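Protein HIRA (PDB 5YJE) cooperates with ASF1A, as a histone chaperone subunit, to promote replication-independent chromatin assembly, and trimerizes through its C-terminal part, the fragment present here. Local coordinates at the interface of chains A and B. Residues are numbered along the deposited sequence; one frame, centred on the assembly and turned at random. Chains: chain A/B, Protein HIRA.

Contact 1: the interface of chains A and B. Residues chain A 71, 76, 91, 93; chain B 222, 268, 271-272, 275.
A:Leu76, on strand 74-83, reaches into an apolar patch of chain B with both methyl branches. The side chains of A:Leu76 and B:Thr272 cross at about a right angle, leucine CD1 3.6 Å from the threonine methyl CG2; CD1 also touches B:Val268 CG1, and A:Leu76 CD2 meets B:Leu222 CD2 at 3.7 Å. B:Thr272 turns its methyl to chain A while its hydroxyl OG1 sits between its own backbone N and carbonyl carbon (chi1 65°), making a weak bond to B:Val268 O one helical turn back. The side chains of A:Val71 and B:Val268 slide past each other in opposite directions, CG2 of the first 3.8 Å from CG1 of the second, and A:Thr93 CG2 meets B:Leu222 CD1 tip to tip at 3.7 Å. A:Val91 lays its two methyls against helix 266-286: CG2 lies against B:Ala275 CB (3.8 Å) and the backbone oxygen of B:Glu271 (3.6 Å), whereas CG1 packs on the glutamate side chain near OE1. An alanine in place of A:Val91 would probably open a gap beside B:Ala275 and give the B:Glu271 side chain more freedom to turn. The patch seats beta-strands of one subunit on helix 266-286 and the loop residue B:Leu222 of the next, helping to hold the HIRA trimer together.

Contact 2: the interface of chains A and B. Residues chain A 127-130; chain B 211-214.
The backbone oxygen of A:Pro128 is gripped from chain B by the amide N of B:Leu214 at 3.0 Å, with the side-chain ND2 of B:Asn213 adding a weak second bond at 3.5 Å. The main donor comes in tilted from the carbonyl plane. Two residues along, the amide N of A:Leu130 gives a straighter bond (166° at the hydrogen) to B:Trp212 O, at 2.8 Å; this bond and that of A:Pro128 flank the pair A:Ile129 and B:Asn213. These bonds pair strand 127-130 of chain A antiparallel with strand 211-217 of chain B, so that a beta-sheet runs from one subunit into the next. The ladder is extended by water 1, which lies 2.6 Å from A:Leu130 O and also bonds to B:Trp212 N. The main-chain bonds align A:Ile129 with B:Asn213 and A:Leu130 with B:Trp212. On one face A:Ile129 packs against the methyl of B:Thr211 and the carboxamide of B:Asn213: its CG2 meets B:Thr211 CG2 at 3.7 Å, their side chains crossing at a slant. A:Ile129 also lies side by side with B:Asn213, both pointing the same way, and its CG1 touches the amide nitrogen ND2. With CG of B:Asn213 anti to the carbonyl carbon (chi1 -58°), the carboxamide folds back toward B:Thr211, whose hydroxyl helps fix its rotation: B:Thr211 OG1 donates to B:Asn213 OD1 at 2.8 Å, 27° out of the carboxamide plane.

Contact 3: the interface of chains A and B. Residues chain A 74, 93, 112; chain B 220.
B:Asp220 fits between A:Val74 and A:Thr93, and its carboxylate divides its two oxygens between them. OD2 lies 3.3 Å from the backbone oxygen of A:Thr93, a close approach of two oxygens that is not a hydrogen bond and would probably be mildly unfavourable if the acid is ionised. OD1 turns to the other flank, 3.9 Å from the methyl CG1 of A:Val74. Around the carboxylate, the aspartate and threonine side chains slide past each other in opposite directions, with B:Asp220 CB 3.8 Å from the hydroxyl OG1 of A:Thr93. The threonine methyl CG2 faces the aspartate backbone instead, 3.7 Å from B:Asp220 O. A:Val74 crosses the aspartate side chain at a slant; having CG1 anti to the backbone N (chi1 -175°) turns that methyl to OD1, while CG2, beside the backbone N, lies 3.9 Å from B:Asp220 CA. Farther out, A:Lys112 extends toward the site from a loop of the same subunit as A:Thr93. Its CE is 4.5 Å from B:Asp220 OD2, and the last torsion (-69°) turns the amine aside from the acid. The opposite charges may still ease the crowding of oxygens at long range, although no salt bridge forms. The elements behind these groups set their places: A:Val74 begins strand 74-83, A:Thr93 directly follows strand 86-92, and B:Asp220 lies in the loop that follows strand 211-217. The gap between A:Lys112 NZ and B:Asp220 OD2 is 4.6 Å.

Contact 1: the interface of chains A and B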
ATOM      1  N   VAL A  71      14.580  37.850  -6.711  1.00 64.57           N
ATOM      2  CA  VAL A  71      14.297  38.251  -5.340  1.00 57.96           C
ATOM      3  C   VAL A  71      15.241  37.488  -4.424  1.00 61.43           C
ATOM      4  O   VAL A  71      15.184  36.257  -4.369  1.00 66.36           O
ATOM      5  CB  VAL A  71      12.836  37.958  -4.961  1.00 62.61           C
ATOM      6  CG1 VAL A  71      12.696  37.914  -3.464  1.00 64.21           C
ATOM      7  CG2 VAL A  71      11.892  38.989  -5.563  1.00 60.60           C
ATOM      8  N   LEU A  76      12.222  34.015 -10.001  1.00 51.88           N
ATOM      9  CA  LEU A  76      10.836  33.655  -9.752  1.00 49.03           C
ATOM     10  C   LEU A  76      10.117  33.373 -11.057  1.00 48.85           C
ATOM     11  O   LEU A  76      10.354  34.019 -12.077  1.00 49.73           O
ATOM     12  CB  LEU A  76      10.071  34.758  -9.004  1.00 53.50           C
ATOM     13  CG  LEU A  76      10.527  35.179  -7.604  1.00 53.82           C
ATOM     14  CD1 LEU A  76       9.710  36.385  -7.142  1.00 53.86           C
ATOM     15  CD2 LEU A  76      10.438  34.034  -6.593  1.00 53.64           C
ATOM     16  N   VAL A  91       4.039  32.467  -7.036  1.00 39.42           N
ATOM     17  CA  VAL A  91       5.387  32.384  -7.571  1.00 43.55           C
ATOM     18  C   VAL A  91       5.974  31.017  -7.205  1.00 44.77           C
ATOM     19  O   VAL A  91       5.624  30.424  -6.182  1.00 44.23           O
ATOM     20  CB  VAL A  91       6.259  33.554  -7.050  1.00 40.77           C
ATOM     21  CG1 VAL A  91       5.749  34.913  -7.605  1.00 38.32           C
ATOM     22  CG2 VAL A  91       6.272  33.586  -5.524  1.00 38.02           C
ATOM     23  N   THR A  93      10.026  28.891  -7.487  1.00 46.83           N
ATOM     24  CA  THR A  93      11.444  29.222  -7.571  1.00 44.98           C
ATOM     25  C   THR A  93      12.162  28.457  -8.672  1.00 44.53           C
ATOM     26  O   THR A  93      13.394  28.404  -8.681  1.00 54.73           O
ATOM     27  CB  THR A  93      12.144  29.012  -6.224  1.00 44.20           C
ATOM     28  OG1 THR A  93      12.115  27.630  -5.866  1.00 52.28           O
ATOM     29  CG2 THR A  93      11.463  29.833  -5.145  1.00 43.36           C
TER
ATOM     30  N   LEU B 222      13.097  31.444  -0.072  1.00 50.26           N
ATOM     31  CA  LEU B 222      12.427  32.732  -0.045  1.00 56.41           C
ATOM     32  C   LEU B 222      12.384  33.332   1.350  1.00 56.93           C
ATOM     33  O   LEU B 222      11.777  34.393   1.536  1.00 57.35           O
ATOM     34  CB  LEU B 222      11.012  32.592  -0.597  1.00 50.10           C
ATOM     35  CG  LEU B 222      10.946  32.189  -2.062  1.00 53.91           C
ATOM     36  CD1 LEU B 222       9.668  31.422  -2.324  1.00 49.44           C
ATOM     37  CD2 LEU B 222      11.028  33.427  -2.945  1.00 58.37           C
ATOM     38  N   VAL B 268       5.267  41.817  -5.216  1.00 39.91           N
ATOM     39  CA  VAL B 268       6.187  40.710  -5.394  1.00 38.78           C
ATOM     40  C   VAL B 268       6.671  40.201  -4.039  1.00 45.04           C
ATOM     41  O   VAL B 268       6.814  38.991  -3.832  1.00 44.15           O
ATOM     42  CB  VAL B 268       7.356  41.141  -6.300  1.00 42.09           C
ATOM     43  CG1 VAL B 268       8.347  40.026  -6.479  1.00 41.81           C
ATOM     44  CG2 VAL B 268       6.840  41.619  -7.670  1.00 43.20           C
ATOM     45  N   GLU B 271       3.987  38.162  -2.603  1.00 43.58           N
ATOM     46  CA  GLU B 271       3.802  36.847  -3.202  1.00 44.43           C
ATOM     47  C   GLU B 271       4.913  35.908  -2.761  1.00 42.45           C
ATOM     48  O   GLU B 271       4.666  34.724  -2.509  1.00 41.37           O
ATOM     49  CB  GLU B 271       3.711  36.951  -4.730  1.00 42.62           C
ATOM     50  CG  GLU B 271       2.516  37.818  -5.183  1.00 43.37           C
ATOM     51  CD  GLU B 271       1.876  37.402  -6.510  1.00 48.91           C
ATOM     52  OE1 GLU B 271       2.426  36.554  -7.260  1.00 49.82           O
ATOM     53  OE2 GLU B 271       0.787  37.942  -6.801  1.00 50.36           O
ATOM     54  N   THR B 272       6.134  36.428  -2.611  1.00 42.98           N
ATOM     55  CA  THR B 272       7.199  35.595  -2.070  1.00 41.88           C
ATOM     56  C   THR B 272       6.928  35.240  -0.617  1.00 41.82           C
ATOM     57  O   THR B 272       7.171  34.104  -0.204  1.00 42.19           O
ATOM     58  CB  THR B 272       8.558  36.269  -2.217  1.00 42.78           C
ATOM     59  OG1 THR B 272       8.583  37.456  -1.428  1.00 51.53           O
ATOM     60  CG2 THR B 272       8.846  36.603  -3.669  1.00 39.24           C
ATOM     61  N   ALA B 275       4.249  32.485  -0.674  1.00 42.01           N
ATOM     62  CA  ALA B 275       4.838  31.234  -1.129  1.00 40.05           C
ATOM     63  C   ALA B 275       5.709  30.616  -0.046  1.00 43.15           C
ATOM     64  O   ALA B 275       5.615  29.418   0.228  1.00 40.21           O
ATOM     65  CB  ALA B 275       5.648  31.464  -2.404  1.00 37.56           C
TER

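Contact 2: the interface of chains A and B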
ATOM      1  N   SER A 127       4.033  20.031  -0.201  1.00 40.43           N
ATOM      2  CA  SER A 127       5.447  20.208  -0.508  1.00 38.37           C
ATOM      3  C   SER A 127       5.723  19.717  -1.920  1.00 40.04           C
ATOM      4  O   SER A 127       5.076  18.769  -2.377  1.00 40.16           O
ATOM      5  CB  SER A 127       6.340  19.446   0.471  1.00 36.96           C
ATOM      6  OG  SER A 127       6.015  19.751   1.809  1.00 44.11           O
ATOM      7  N   PRO A 128       6.658  20.331  -2.637  1.00 41.94           N
ATOM      8  CA  PRO A 128       6.987  19.851  -3.985  1.00 34.78           C
ATOM      9  C   PRO A 128       7.347  18.375  -3.957  1.00 40.55           C
ATOM     10  O   PRO A 128       8.003  17.889  -3.030  1.00 38.37           O
ATOM     11  CB  PRO A 128       8.190  20.713  -4.387  1.00 38.02           C
ATOM     12  CG  PRO A 128       8.115  21.927  -3.508  1.00 39.86           C
ATOM     13  CD  PRO A 128       7.491  21.472  -2.219  1.00 38.38           C
ATOM     14  N   ILE A 129       6.920  17.669  -4.991  1.00 41.05           N
ATOM     15  CA  ILE A 129       7.101  16.231  -5.113  1.00 40.99           C
ATOM     16  C   ILE A 129       8.221  15.987  -6.114  1.00 42.00           C
ATOM     17  O   ILE A 129       8.154  16.447  -7.258  1.00 39.20           O
ATOM     18  CB  ILE A 129       5.794  15.551  -5.562  1.00 41.53           C
ATOM     19  CG1 ILE A 129       4.782  15.578  -4.419  1.00 39.61           C
ATOM     20  CG2 ILE A 129       6.062  14.152  -6.133  1.00 40.03           C
ATOM     21  CD1 ILE A 129       3.380  15.286  -4.828  1.00 38.24           C
ATOM     22  N   LEU A 130       9.240  15.249  -5.693  1.00 43.03           N
ATOM     23  CA  LEU A 130      10.331  14.879  -6.580  1.00 44.32           C
ATOM     24  C   LEU A 130       9.945  13.631  -7.356  1.00 47.66           C
ATOM     25  O   LEU A 130       9.737  12.566  -6.765  1.00 46.55           O
ATOM     26  CB  LEU A 130      11.609  14.640  -5.780  1.00 40.51           C
ATOM     27  CG  LEU A 130      12.776  14.238  -6.663  1.00 45.09           C
ATOM     28  CD1 LEU A 130      13.175  15.383  -7.603  1.00 39.02           C
ATOM     29  CD2 LEU A 130      13.943  13.753  -5.791  1.00 45.76           C
TER
ATOM     30  N   THR B 211       6.015   9.660  -1.595  1.00 40.99           N
ATOM     31  CA  THR B 211       6.787  10.583  -2.410  1.00 41.73           C
ATOM     32  C   THR B 211       8.019  11.052  -1.651  1.00 41.81           C
ATOM     33  O   THR B 211       7.997  11.230  -0.430  1.00 38.41           O
ATOM     34  CB  THR B 211       5.962  11.841  -2.809  1.00 42.27           C
ATOM     35  OG1 THR B 211       5.352  12.397  -1.637  1.00 44.63           O
ATOM     36  CG2 THR B 211       4.883  11.528  -3.834  1.00 40.53           C
ATOM     37  N   TRP B 212       9.082  11.282  -2.402  1.00 42.27           N
ATOM     38  CA  TRP B 212      10.104  12.217  -1.967  1.00 40.11           C
ATOM     39  C   TRP B 212       9.572  13.640  -2.099  1.00 44.64           C
ATOM     40  O   TRP B 212       9.061  14.031  -3.158  1.00 39.64           O
ATOM     41  CB  TRP B 212      11.350  12.022  -2.802  1.00 41.08           C
ATOM     42  CG  TRP B 212      12.035  10.753  -2.455  1.00 45.88           C
ATOM     43  CD1 TRP B 212      12.169   9.648  -3.244  1.00 41.06           C
ATOM     44  CD2 TRP B 212      12.668  10.439  -1.204  1.00 44.31           C
ATOM     45  NE1 TRP B 212      12.861   8.670  -2.566  1.00 49.49           N
ATOM     46  CE2 TRP B 212      13.178   9.130  -1.314  1.00 46.85           C
ATOM     47  CE3 TRP B 212      12.852  11.143  -0.001  1.00 40.74           C
ATOM     48  CZ2 TRP B 212      13.865   8.505  -0.267  1.00 49.32           C
ATOM     49  CZ3 TRP B 212      13.538  10.534   1.028  1.00 45.22           C
ATOM     50  CH2 TRP B 212      14.040   9.217   0.889  1.00 48.46           C
ATOM     51  N   ASN B 213       9.668  14.405  -1.012  1.00 43.79           N
ATOM     52  CA  ASN B 213       9.193  15.779  -0.969  1.00 38.12           C
ATOM     53  C   ASN B 213      10.308  16.722  -0.557  1.00 41.93           C
ATOM     54  O   ASN B 213      10.991  16.487   0.443  1.00 45.04           O
ATOM     55  CB  ASN B 213       8.022  15.947  -0.010  1.00 41.33           C
ATOM     56  CG  ASN B 213       6.863  15.059  -0.366  1.00 43.13           C
ATOM     57  OD1 ASN B 213       6.627  14.044   0.284  1.00 49.91           O
ATOM     58  ND2 ASN B 213       6.154  15.411  -1.428  1.00 42.48           N
ATOM     59  N   LEU B 214      10.455  17.810  -1.309  1.00 44.82           N
ATOM     60  CA  LEU B 214      11.385  18.885  -0.988  1.00 41.68           C
ATOM     61  C   LEU B 214      10.797  19.747   0.121  1.00 41.82           C
ATOM     62  O   LEU B 214       9.844  20.493  -0.104  1.00 46.29           O
ATOM     63  CB  LEU B 214      11.661  19.725  -2.230  1.00 40.22           C
ATOM     64  CG  LEU B 214      12.686  20.826  -2.021  1.00 48.57           C
ATOM     65  CD1 LEU B 214      14.094  20.215  -1.868  1.00 44.19           C
ATOM     66  CD2 LEU B 214      12.611  21.809  -3.176  1.00 42.27           C
TER
HETATM   67  O   HOH W   1       8.443  10.848  -5.222  1.00 49.43           O

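Contact 3: the interface of chains A and B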
ATOM      1  N   VAL A  74      16.941  34.631  -5.934  1.00 61.89           N
ATOM      2  CA  VAL A  74      16.090  33.546  -6.409  1.00 60.34           C
ATOM      3  C   VAL A  74      15.265  34.051  -7.592  1.00 61.61           C
ATOM      4  O   VAL A  74      14.472  34.997  -7.452  1.00 60.15           O
ATOM      5  CB  VAL A  74      15.183  33.038  -5.275  1.00 58.66           C
ATOM      6  CG1 VAL A  74      14.384  31.833  -5.713  1.00 57.96           C
ATOM      7  CG2 VAL A  74      16.012  32.726  -4.041  1.00 58.62           C
ATOM      8  N   THR A  93      10.026  28.891  -7.487  1.00 46.83           N
ATOM      9  CA  THR A  93      11.444  29.222  -7.571  1.00 44.98           C
ATOM     10  C   THR A  93      12.162  28.457  -8.672  1.00 44.53           C
ATOM     11  O   THR A  93      13.394  28.404  -8.681  1.00 54.73           O
ATOM     12  CB  THR A  93      12.144  29.012  -6.224  1.00 44.20           C
ATOM     13  OG1 THR A  93      12.115  27.630  -5.866  1.00 52.28           O
ATOM     14  CG2 THR A  93      11.463  29.833  -5.145  1.00 43.36           C
ATOM     15  N   LYS A 112      13.280  21.023 -12.189  1.00 45.65           N
ATOM     16  CA  LYS A 112      14.099  20.021 -11.517  1.00 58.82           C
ATOM     17  C   LYS A 112      13.296  18.772 -11.154  1.00 53.25           C
ATOM     18  O   LYS A 112      13.352  18.326 -10.007  1.00 47.24           O
ATOM     19  CB  LYS A 112      14.760  20.622 -10.271  1.00 62.36           C
ATOM     20  CG  LYS A 112      16.011  21.444 -10.578  1.00 60.48           C
ATOM     21  CD  LYS A 112      16.391  22.313  -9.391  1.00 68.48           C
ATOM     22  CE  LYS A 112      15.502  23.545  -9.283  1.00 69.14           C
ATOM     23  NZ  LYS A 112      15.765  24.491 -10.411  1.00 73.02           N
TER
ATOM     24  N   ASP B 220      17.521  28.225  -2.907  1.00 61.80           N
ATOM     25  CA  ASP B 220      16.305  28.841  -3.435  1.00 59.36           C
ATOM     26  C   ASP B 220      15.331  29.262  -2.343  1.00 61.08           C
ATOM     27  O   ASP B 220      14.127  29.395  -2.616  1.00 63.83           O
ATOM     28  CB  ASP B 220      15.591  27.898  -4.411  1.00 59.54           C
ATOM     29  CG  ASP B 220      16.127  28.001  -5.824  1.00 67.72           C
ATOM     30  OD1 ASP B 220      16.932  28.929  -6.089  1.00 65.23           O
ATOM     31  OD2 ASP B 220      15.716  27.167  -6.672  1.00 74.60           O
TER

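Contacts 1 and 3 adjoin, the centres of their C-alpha atoms about 9 Å apart, and share A:Thr93, which meets two places on the same stretch of chain B. Between C-alpha centres, contact 2 lies about 14 Å from contact 3 and about 19 Å from contact 1. On chain B, strand 211-217 of contact 2 runs into the loop that brings B:Asp220 to contact 3 and B:Leu222 to contact 1, whose other chain B residues lie on helix 266-286; strand 74-83 of chain A serves contacts 1 and 3. Strand pairing and apolar packing thus combine in one interface, consistent with the trimerization that HIRA complex activity requires.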